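PDB 3A5V: alpha-galactosidase from Umbelopsis vinacea, which catalyses the hydrolysis of terminal alpha-linked galactose residues from galactosides, as a tetrameric glycoside hydrolase of family 27. Local coordinates for residues C201-Y206 and N222-V227. Residues are numbered along the deposited sequence; the frame is centred on the assembly and turned at random.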
loop_
_atom_site.group_PDB
_atom_site.type_symbol
_atom_site.label_atom_id
_atom_site.label_comp_id
_atom_site.label_asym_id
_atom_site.label_seq_id
_atom_site.Cartn_x
_atom_site.Cartn_y
_atom_site.Cartn_z
ATOM N N CYS A 201 -13.308 7.309 10.398
ATOM C CA CYS A 201 -13.079 7.640 8.976
ATOM C C CYS A 201 -11.618 8.113 8.797
ATOM O O CYS A 201 -11.364 9.314 8.552
ATOM C CB CYS A 201 -14.080 8.694 8.492
ATOM S SG CYS A 201 -13.922 9.116 6.714
ATOM N N PRO A 202 -10.648 7.190 8.967
ATOM C CA PRO A 202 -9.250 7.619 8.977
ATOM C C PRO A 202 -8.721 8.095 7.620
ATOM O O PRO A 202 -7.832 8.941 7.581
ATOM C CB PRO A 202 -8.499 6.355 9.428
ATOM C CG PRO A 202 -9.381 5.215 8.979
ATOM C CD PRO A 202 -10.784 5.732 9.177
ATOM N N CYS A 203 -9.254 7.571 6.517
ATOM C CA CYS A 203 -8.680 7.876 5.201
ATOM C C CYS A 203 -9.063 9.278 4.747
ATOM O O CYS A 203 -10.202 9.695 4.920
ATOM C CB CYS A 203 -9.161 6.876 4.155
ATOM S SG CYS A 203 -8.659 5.176 4.481
ATOM N N THR A 204 -8.110 9.995 4.161
ATOM C CA THR A 204 -8.423 11.301 3.564
ATOM C C THR A 204 -8.375 11.270 2.016
ATOM O O THR A 204 -8.698 12.258 1.353
ATOM C CB THR A 204 -7.475 12.390 4.094
ATOM O OG1 THR A 204 -6.137 12.020 3.779
ATOM C CG2 THR A 204 -7.619 12.558 5.630
ATOM N N THR A 205 -7.973 10.140 1.447
ATOM C CA THR A 205 -7.871 10.039 -0.013
ATOM C C THR A 205 -8.616 8.819 -0.536
ATOM O O THR A 205 -9.011 7.933 0.251
ATOM C CB THR A 205 -6.394 9.977 -0.519
ATOM O OG1 THR A 205 -5.859 8.668 -0.287
ATOM C CG2 THR A 205 -5.510 11.056 0.152
ATOM N N TYR A 206 -8.791 8.785 -1.866
ATOM C CA TYR A 206 -9.472 7.699 -2.591
ATOM C C TYR A 206 -8.867 6.336 -2.270
ATOM O O TYR A 206 -9.542 5.316 -2.395
ATOM C CB TYR A 206 -9.410 7.932 -4.132
ATOM C CG TYR A 206 -7.979 7.811 -4.633
ATOM C CD1 TYR A 206 -7.132 8.913 -4.627
ATOM C CD2 TYR A 206 -7.456 6.568 -5.028
ATOM C CE1 TYR A 206 -5.795 8.807 -5.026
ATOM C CE2 TYR A 206 -6.122 6.446 -5.420
ATOM C CZ TYR A 206 -5.310 7.571 -5.425
ATOM O OH TYR A 206 -3.998 7.461 -5.803
ATOM N N ASN A 222 -12.985 15.665 -0.828
ATOM C CA ASN A 222 -11.566 15.525 -1.167
ATOM C C ASN A 222 -11.242 14.161 -1.776
ATOM O O ASN A 222 -10.302 14.025 -2.566
ATOM C CB ASN A 222 -10.676 15.873 0.047
ATOM C CG ASN A 222 -10.756 17.362 0.423
ATOM O OD1 ASN A 222 -10.879 18.232 -0.448
ATOM N ND2 ASN A 222 -10.702 17.660 1.732
ATOM N N LYS A 223 -12.047 13.155 -1.452
ATOM C CA LYS A 223 -11.943 11.830 -2.109
ATOM C C LYS A 223 -12.572 11.807 -3.495
ATOM O O LYS A 223 -12.007 11.248 -4.442
ATOM C CB LYS A 223 -12.589 10.735 -1.235
ATOM C CG LYS A 223 -11.824 10.496 0.071
ATOM C CD LYS A 223 -12.657 9.727 1.109
ATOM C CE LYS A 223 -11.772 9.400 2.321
ATOM N NZ LYS A 223 -12.574 8.955 3.526
ATOM N N ALA A 224 -13.751 12.410 -3.614
ATOM C CA ALA A 224 -14.500 12.383 -4.867
ATOM C C ALA A 224 -13.764 13.030 -6.041
ATOM O O ALA A 224 -13.926 12.589 -7.183
ATOM C CB ALA A 224 -15.859 13.062 -4.680
ATOM N N VAL A 225 -12.997 14.090 -5.767
ATOM C CA VAL A 225 -12.378 14.868 -6.865
ATOM C C VAL A 225 -11.345 14.040 -7.649
ATOM O O VAL A 225 -11.080 14.339 -8.831
ATOM C CB VAL A 225 -11.759 16.225 -6.398
ATOM C CG1 VAL A 225 -12.851 17.148 -5.789
ATOM C CG2 VAL A 225 -10.582 15.997 -5.422
ATOM N N ALA A 226 -10.767 13.015 -6.995
ATOM C CA ALA A 226 -9.822 12.106 -7.657
ATOM C C ALA A 226 -10.495 11.149 -8.636
ATOM O O ALA A 226 -9.881 10.740 -9.608
ATOM C CB ALA A 226 -8.994 11.282 -6.615
ATOM N N VAL A 227 -11.755 10.793 -8.388
ATOM C CA VAL A 227 -12.390 9.701 -9.150
ATOM C C VAL A 227 -13.478 10.147 -10.140
ATOM O O VAL A 227 -13.967 9.330 -10.937
ATOM C CB VAL A 227 -12.884 8.544 -8.219
ATOM C CG1 VAL A 227 -11.697 7.977 -7.411
ATOM C CG2 VAL A 227 -14.003 9.015 -7.239
HETATM O O HOH W 1 -8.438 11.669 -2.872
#
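K223, on helix 217-227 of the beta/alpha barrel, runs its side chain alongside segment 201-206, part of the loop that precedes this helix. Its CG lies anti to the carbonyl carbon (chi1 -67°), and the extended chain beyond carries NZ to C203 O. NZ donates to C203 O at 2.8 Å, approaching from well above the carbonyl plane, with a C=O...N angle of 128°. The same nitrogen lies 3.5 Å from C201 SG. Further back, K223 CG packs 3.7 Å from T205 C. At the far end of segment 201-206, the Y206 ring meets A226 obliquely, CD1 to CB at 3.6 Å, while Y206 CB rests against V227 CG1. A water joins the backbones, accepting from Y206 N (3.1 Å) and donating to N222 O (3.0 Å). Next outward, N219 grips both polar partners, its OD1 accepting from K223 NZ and its ND2 donating to C203 O. With an alanine at K223, C203 O and N219 OD1 would probably both lose the ammonium, and a gap would open beside the T205 backbone. Disulfide C201-C215 ties the segment to residues just before the helix; C203-C208 closes a short ring within the loop. L210 of a neighbouring subunit packs on Y206, A226 and V227. On the helix side, N222 OD1 accepts a hydrogen bond from R304 NH1.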